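Local coordinates for protein extracellular invertase (Aspergillus kawachii, PDB 5XH8) that probably cleaves sucrose as a family GH32 beta-fructofuranosidase and, with high transfructosylation activity, passes the fructosyl group on to build fructooligosaccharides, at residues Arg242-Leu255 with Gln265-Val279. Numbering follows the deposited sequence.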
loop_
_atom_site.group_PDB
_atom_site.type_symbol
_atom_site.label_atom_id
_atom_site.label_comp_id
_atom_site.label_asym_id
_atom_site.label_seq_id
_atom_site.Cartn_x
_atom_site.Cartn_y
_atom_site.Cartn_z
ATOM N N ARG A 242 32.056 -0.390 9.678
ATOM C CA ARG A 242 31.039 -0.370 10.718
ATOM C C ARG A 242 29.703 -0.889 10.180
ATOM O O ARG A 242 29.409 -0.822 8.978
ATOM C CB ARG A 242 30.859 1.031 11.295
ATOM C CG ARG A 242 32.144 1.775 11.664
ATOM C CD ARG A 242 31.842 2.987 12.539
ATOM N NE ARG A 242 31.378 2.564 13.868
ATOM C CZ ARG A 242 32.162 2.260 14.919
ATOM N NH1 ARG A 242 33.481 2.332 14.851
ATOM N NH2 ARG A 242 31.611 1.859 16.060
ATOM N N TRP A 243 28.913 -1.452 11.089
ATOM C CA TRP A 243 27.536 -1.807 10.806
ATOM C C TRP A 243 26.718 -0.535 10.542
ATOM O O TRP A 243 25.756 -0.566 9.790
ATOM C CB TRP A 243 26.923 -2.614 11.953
ATOM C CG TRP A 243 27.651 -3.902 12.316
ATOM C CD1 TRP A 243 27.961 -4.335 13.586
ATOM C CD2 TRP A 243 28.140 -4.921 11.424
ATOM N NE1 TRP A 243 28.600 -5.556 13.540
ATOM C CE2 TRP A 243 28.728 -5.940 12.231
ATOM C CE3 TRP A 243 28.150 -5.079 10.025
ATOM C CZ2 TRP A 243 29.300 -7.091 11.680
ATOM C CZ3 TRP A 243 28.726 -6.220 9.476
ATOM C CH2 TRP A 243 29.291 -7.217 10.300
ATOM N N ALA A 244 27.107 0.564 11.188
ATOM C CA ALA A 244 26.707 1.899 10.804
ATOM C C ALA A 244 25.196 2.118 10.998
ATOM O O ALA A 244 24.587 1.480 11.888
ATOM C CB ALA A 244 27.198 2.208 9.388
ATOM N N PHE A 245 24.577 2.997 10.210
ATOM C CA PHE A 245 23.205 3.438 10.528
ATOM C C PHE A 245 22.078 2.767 9.771
ATOM O O PHE A 245 20.913 2.936 10.128
ATOM C CB PHE A 245 23.121 4.930 10.374
ATOM C CG PHE A 245 23.976 5.686 11.363
ATOM C CD1 PHE A 245 25.311 5.949 11.092
ATOM C CD2 PHE A 245 23.436 6.146 12.562
ATOM C CE1 PHE A 245 26.098 6.660 11.990
ATOM C CE2 PHE A 245 24.218 6.856 13.477
ATOM C CZ PHE A 245 25.550 7.117 13.187
ATOM N N ASN A 246 22.408 2.011 8.728
ATOM C CA ASN A 246 21.394 1.380 7.876
ATOM C C ASN A 246 22.081 0.366 6.973
ATOM O O ASN A 246 23.178 0.623 6.518
ATOM C CB ASN A 246 20.690 2.456 7.031
ATOM C CG ASN A 246 19.506 1.912 6.273
ATOM O OD1 ASN A 246 18.526 1.458 6.867
ATOM N ND2 ASN A 246 19.585 1.961 4.953
ATOM N N PHE A 247 21.458 -0.790 6.755
ATOM C CA PHE A 247 21.932 -1.764 5.779
ATOM C C PHE A 247 21.192 -1.589 4.434
ATOM O O PHE A 247 19.992 -1.316 4.416
ATOM C CB PHE A 247 21.687 -3.213 6.228
ATOM C CG PHE A 247 22.537 -3.696 7.390
ATOM C CD1 PHE A 247 23.716 -3.058 7.791
ATOM C CD2 PHE A 247 22.146 -4.847 8.064
ATOM C CE1 PHE A 247 24.455 -3.546 8.863
ATOM C CE2 PHE A 247 22.895 -5.341 9.136
ATOM C CZ PHE A 247 24.053 -4.691 9.521
ATOM N N GLU A 248 21.934 -1.795 3.340
ATOM C CA GLU A 248 21.435 -1.709 1.960
ATOM C C GLU A 248 21.895 -2.951 1.185
ATOM O O GLU A 248 22.886 -3.602 1.559
ATOM C CB GLU A 248 21.977 -0.446 1.291
ATOM C CG GLU A 248 21.555 0.863 1.987
ATOM C CD GLU A 248 21.692 2.061 1.084
ATOM O OE1 GLU A 248 22.834 2.576 0.959
ATOM O OE2 GLU A 248 20.662 2.445 0.447
ATOM N N THR A 249 21.153 -3.278 0.132
ATOM C CA THR A 249 21.502 -4.316 -0.860
ATOM C C THR A 249 22.010 -5.640 -0.274
ATOM O O THR A 249 22.979 -6.242 -0.777
ATOM C CB THR A 249 22.502 -3.779 -1.914
ATOM O OG1 THR A 249 23.769 -3.514 -1.304
ATOM C CG2 THR A 249 21.960 -2.506 -2.539
ATOM N N GLY A 250 21.336 -6.079 0.788
ATOM C CA GLY A 250 21.617 -7.363 1.416
ATOM C C GLY A 250 21.440 -8.492 0.420
ATOM O O GLY A 250 20.371 -8.626 -0.140
ATOM N N ASN A 251 22.518 -9.233 0.141
ATOM C CA ASN A 251 22.446 -10.501 -0.584
ATOM C C ASN A 251 22.696 -11.627 0.430
ATOM O O ASN A 251 23.512 -11.461 1.319
ATOM C CB ASN A 251 23.570 -10.623 -1.598
ATOM C CG ASN A 251 23.518 -9.590 -2.707
ATOM O OD1 ASN A 251 23.016 -8.467 -2.579
ATOM N ND2 ASN A 251 24.091 -9.965 -3.777
ATOM N N VAL A 252 22.086 -12.792 0.216
ATOM C CA VAL A 252 22.297 -13.986 1.048
ATOM C C VAL A 252 22.539 -15.176 0.118
ATOM O O VAL A 252 21.844 -15.364 -0.898
ATOM C CB VAL A 252 21.082 -14.272 1.961
ATOM C CG1 VAL A 252 21.329 -15.494 2.839
ATOM C CG2 VAL A 252 20.803 -13.075 2.846
ATOM N N PHE A 253 23.563 -15.956 0.455
ATOM C CA PHE A 253 24.006 -17.082 -0.377
ATOM C C PHE A 253 24.875 -18.003 0.472
ATOM O O PHE A 253 25.171 -17.716 1.641
ATOM C CB PHE A 253 24.786 -16.577 -1.610
ATOM C CG PHE A 253 25.883 -15.612 -1.270
ATOM C CD1 PHE A 253 25.603 -14.264 -1.033
ATOM C CD2 PHE A 253 27.202 -16.056 -1.142
ATOM C CE1 PHE A 253 26.613 -13.380 -0.686
ATOM C CE2 PHE A 253 28.212 -15.171 -0.811
ATOM C CZ PHE A 253 27.925 -13.835 -0.583
ATOM N N SER A 254 25.241 -19.132 -0.103
ATOM C CA SER A 254 25.957 -20.139 0.632
ATOM C C SER A 254 27.010 -20.770 -0.275
ATOM O O SER A 254 26.761 -21.045 -1.456
ATOM C CB SER A 254 24.970 -21.181 1.232
ATOM O OG SER A 254 24.187 -21.811 0.224
ATOM N N LEU A 255 28.179 -21.001 0.311
ATOM C CA LEU A 255 29.392 -21.352 -0.427
ATOM C C LEU A 255 30.121 -22.601 0.123
ATOM O O LEU A 255 30.035 -22.913 1.314
ATOM C CB LEU A 255 30.384 -20.172 -0.334
ATOM C CG LEU A 255 29.914 -18.800 -0.834
ATOM C CD1 LEU A 255 30.994 -17.735 -0.581
ATOM C CD2 LEU A 255 29.511 -18.884 -2.292
ATOM N N GLN A 265 28.344 -23.151 3.804
ATOM C CA GLN A 265 28.401 -22.030 4.746
ATOM C C GLN A 265 27.693 -20.785 4.224
ATOM O O GLN A 265 27.881 -20.432 3.078
ATOM C CB GLN A 265 29.846 -21.616 4.965
ATOM C CG GLN A 265 30.356 -21.833 6.352
ATOM C CD GLN A 265 31.827 -21.565 6.374
ATOM O OE1 GLN A 265 32.276 -20.468 6.701
ATOM N NE2 GLN A 265 32.577 -22.529 5.910
ATOM N N ILE A 266 26.997 -20.085 5.114
ATOM C CA ILE A 266 26.119 -18.975 4.737
ATOM C C ILE A 266 26.842 -17.627 4.897
ATOM O O ILE A 266 27.450 -17.325 5.936
ATOM C CB ILE A 266 24.801 -19.024 5.536
ATOM C CG1 ILE A 266 23.968 -20.220 5.072
ATOM C CG2 ILE A 266 23.983 -17.739 5.360
ATOM C CD1 ILE A 266 22.826 -20.590 6.011
ATOM N N PHE A 267 26.764 -16.828 3.846
ATOM C CA PHE A 267 27.375 -15.495 3.798
ATOM C C PHE A 267 26.321 -14.473 3.369
ATOM O O PHE A 267 25.344 -14.830 2.697
ATOM C CB PHE A 267 28.482 -15.468 2.750
ATOM C CG PHE A 267 29.733 -16.223 3.128
ATOM C CD1 PHE A 267 29.817 -17.606 2.951
ATOM C CD2 PHE A 267 30.857 -15.541 3.586
ATOM C CE1 PHE A 267 30.994 -18.297 3.258
ATOM C CE2 PHE A 267 32.033 -16.226 3.899
ATOM C CZ PHE A 267 32.096 -17.604 3.739
ATOM N N THR A 268 26.541 -13.215 3.733
ATOM C CA THR A 268 25.761 -12.103 3.185
ATOM C C THR A 268 26.726 -11.008 2.732
ATOM O O THR A 268 27.808 -10.857 3.327
ATOM C CB THR A 268 24.737 -11.554 4.208
ATOM O OG1 THR A 268 23.982 -10.465 3.638
ATOM C CG2 THR A 268 25.423 -11.093 5.503
ATOM N N THR A 269 26.369 -10.288 1.669
ATOM C CA THR A 269 27.017 -8.995 1.360
ATOM C C THR A 269 26.022 -7.857 1.611
ATOM O O THR A 269 24.819 -8.011 1.359
ATOM C CB THR A 269 27.637 -8.925 -0.047
ATOM O OG1 THR A 269 26.635 -9.067 -1.064
ATOM C CG2 THR A 269 28.683 -10.033 -0.230
ATOM N N ILE A 270 26.526 -6.743 2.147
ATOM C CA ILE A 270 25.692 -5.584 2.467
ATOM C C ILE A 270 26.459 -4.324 2.242
ATOM O O ILE A 270 27.671 -4.312 2.400
ATOM C CB ILE A 270 25.250 -5.529 3.944
ATOM C CG1 ILE A 270 26.413 -5.888 4.883
ATOM C CG2 ILE A 270 24.098 -6.476 4.170
ATOM C CD1 ILE A 270 26.191 -5.384 6.279
ATOM N N GLY A 271 25.737 -3.269 1.885
ATOM C CA GLY A 271 26.229 -1.912 2.000
ATOM C C GLY A 271 25.842 -1.406 3.380
ATOM O O GLY A 271 24.743 -1.682 3.861
ATOM N N THR A 272 26.731 -0.662 4.026
ATOM C CA THR A 272 26.359 0.034 5.256
ATOM C C THR A 272 26.526 1.532 5.064
ATOM O O THR A 272 27.506 1.988 4.465
ATOM C CB THR A 272 27.156 -0.468 6.500
ATOM O OG1 THR A 272 28.476 0.075 6.521
ATOM C CG2 THR A 272 27.226 -1.946 6.510
ATOM N N GLU A 273 25.543 2.283 5.568
ATOM C CA GLU A 273 25.504 3.730 5.456
ATOM C C GLU A 273 26.033 4.343 6.754
ATOM O O GLU A 273 25.377 4.263 7.801
ATOM C CB GLU A 273 24.083 4.225 5.183
ATOM C CG GLU A 273 23.480 3.707 3.887
ATOM C CD GLU A 273 22.279 4.530 3.464
ATOM O OE1 GLU A 273 22.485 5.695 3.040
ATOM O OE2 GLU A 273 21.146 4.026 3.615
ATOM N N GLY A 274 27.221 4.943 6.656
ATOM C CA GLY A 274 27.915 5.557 7.783
ATOM C C GLY A 274 27.905 7.069 7.792
ATOM O O GLY A 274 27.529 7.740 6.808
ATOM N N SER A 275 28.331 7.599 8.932
ATOM C CA SER A 275 28.313 9.028 9.189
ATOM C C SER A 275 29.308 9.342 10.287
ATOM O O SER A 275 29.515 8.513 11.157
ATOM C CB SER A 275 26.930 9.424 9.679
ATOM O OG SER A 275 26.795 10.831 9.791
ATOM N N ASP A 276 29.898 10.533 10.248
ATOM C CA ASP A 276 30.483 11.144 11.456
ATOM C C ASP A 276 29.366 11.665 12.326
ATOM O O ASP A 276 28.242 11.842 11.858
ATOM C CB ASP A 276 31.376 12.311 11.102
ATOM C CG ASP A 276 32.469 11.914 10.181
ATOM O OD1 ASP A 276 33.220 10.970 10.537
ATOM O OD2 ASP A 276 32.545 12.521 9.092
ATOM N N LEU A 277 29.677 11.896 13.597
ATOM C CA LEU A 277 28.761 12.578 14.512
ATOM C C LEU A 277 29.185 14.052 14.602
ATOM O O LEU A 277 30.380 14.333 14.534
ATOM C CB LEU A 277 28.783 11.914 15.887
ATOM C CG LEU A 277 28.332 10.452 15.913
ATOM C CD1 LEU A 277 28.472 9.886 17.318
ATOM C CD2 LEU A 277 26.901 10.298 15.411
ATOM N N PRO A 278 28.250 15.002 14.678
ATOM C CA PRO A 278 26.827 14.771 14.521
ATOM C C PRO A 278 26.464 14.403 13.073
ATOM O O PRO A 278 27.200 14.723 12.134
ATOM C CB PRO A 278 26.248 16.139 14.832
ATOM C CG PRO A 278 27.237 17.056 14.162
ATOM C CD PRO A 278 28.591 16.392 14.301
ATOM N N VAL A 279 25.313 13.767 12.926
ATOM C CA VAL A 279 24.801 13.362 11.620
ATOM C C VAL A 279 24.425 14.599 10.821
ATOM O O VAL A 279 23.825 15.517 11.359
ATOM C CB VAL A 279 23.564 12.473 11.785
ATOM C CG1 VAL A 279 22.900 12.202 10.430
ATOM C CG2 VAL A 279 23.952 11.181 12.503
HETATM O O HOH W 1 23.563 4.842 -0.130
HETATM O O HOH W 2 25.533 -6.633 -1.310
#
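E248 and E273 both set CG beside the backbone N, opposite the carbonyl carbon (chi1 -61° for each), and run on extended, which brings their carboxylates into a stack with planes only 20° apart. The like charges are close, E248 OE1 lying 3.5 Å from E273 OE2. Each carboxylate has its own partners: N246 ND2 donates to the anti lone pair of E273 OE2 (2.9 Å), T284 binds E273 OE1, and R170 and Y319 take the two oxygens of E248. A hydrogen bond between N246 OD1 and T167 OG1 holds the amide in place. The side chain of E248 comes within about 4 Å of a bound glycerol, consistent with a place in the substrate pocket.

Next along the strands, I270 turns CG1 between its backbone N and carbonyl carbon (chi1 43°), and CD1 then sits over one face of the F247 ring, 3.8 Å from the centroid, a CH-pi contact. L255 CD1 covers a face of F267 in the same manner. The hydroxyl T272 OG1 donates to R242 O at 2.8 Å, tying the loop ahead of the strand to its partner.

Paired backbone bonds join E248 with G271 and N251 with T269; the one-residue shift between them defines a beta bulge, at the corner where T249 turns the chain. T268 OG1 donates to N251 O at 2.6 Å, and T269 N reaches the same oxygen from the opposite face of its plane.

The hairpin of strands 250-255 and 265-274 belongs to one antiparallel sheet of the GH32 beta-propeller: strand 286-298 continues it beside 265-274, strand 166-176 packs against N251 and V252, and strand 366-385 meets F253, L255 and F267.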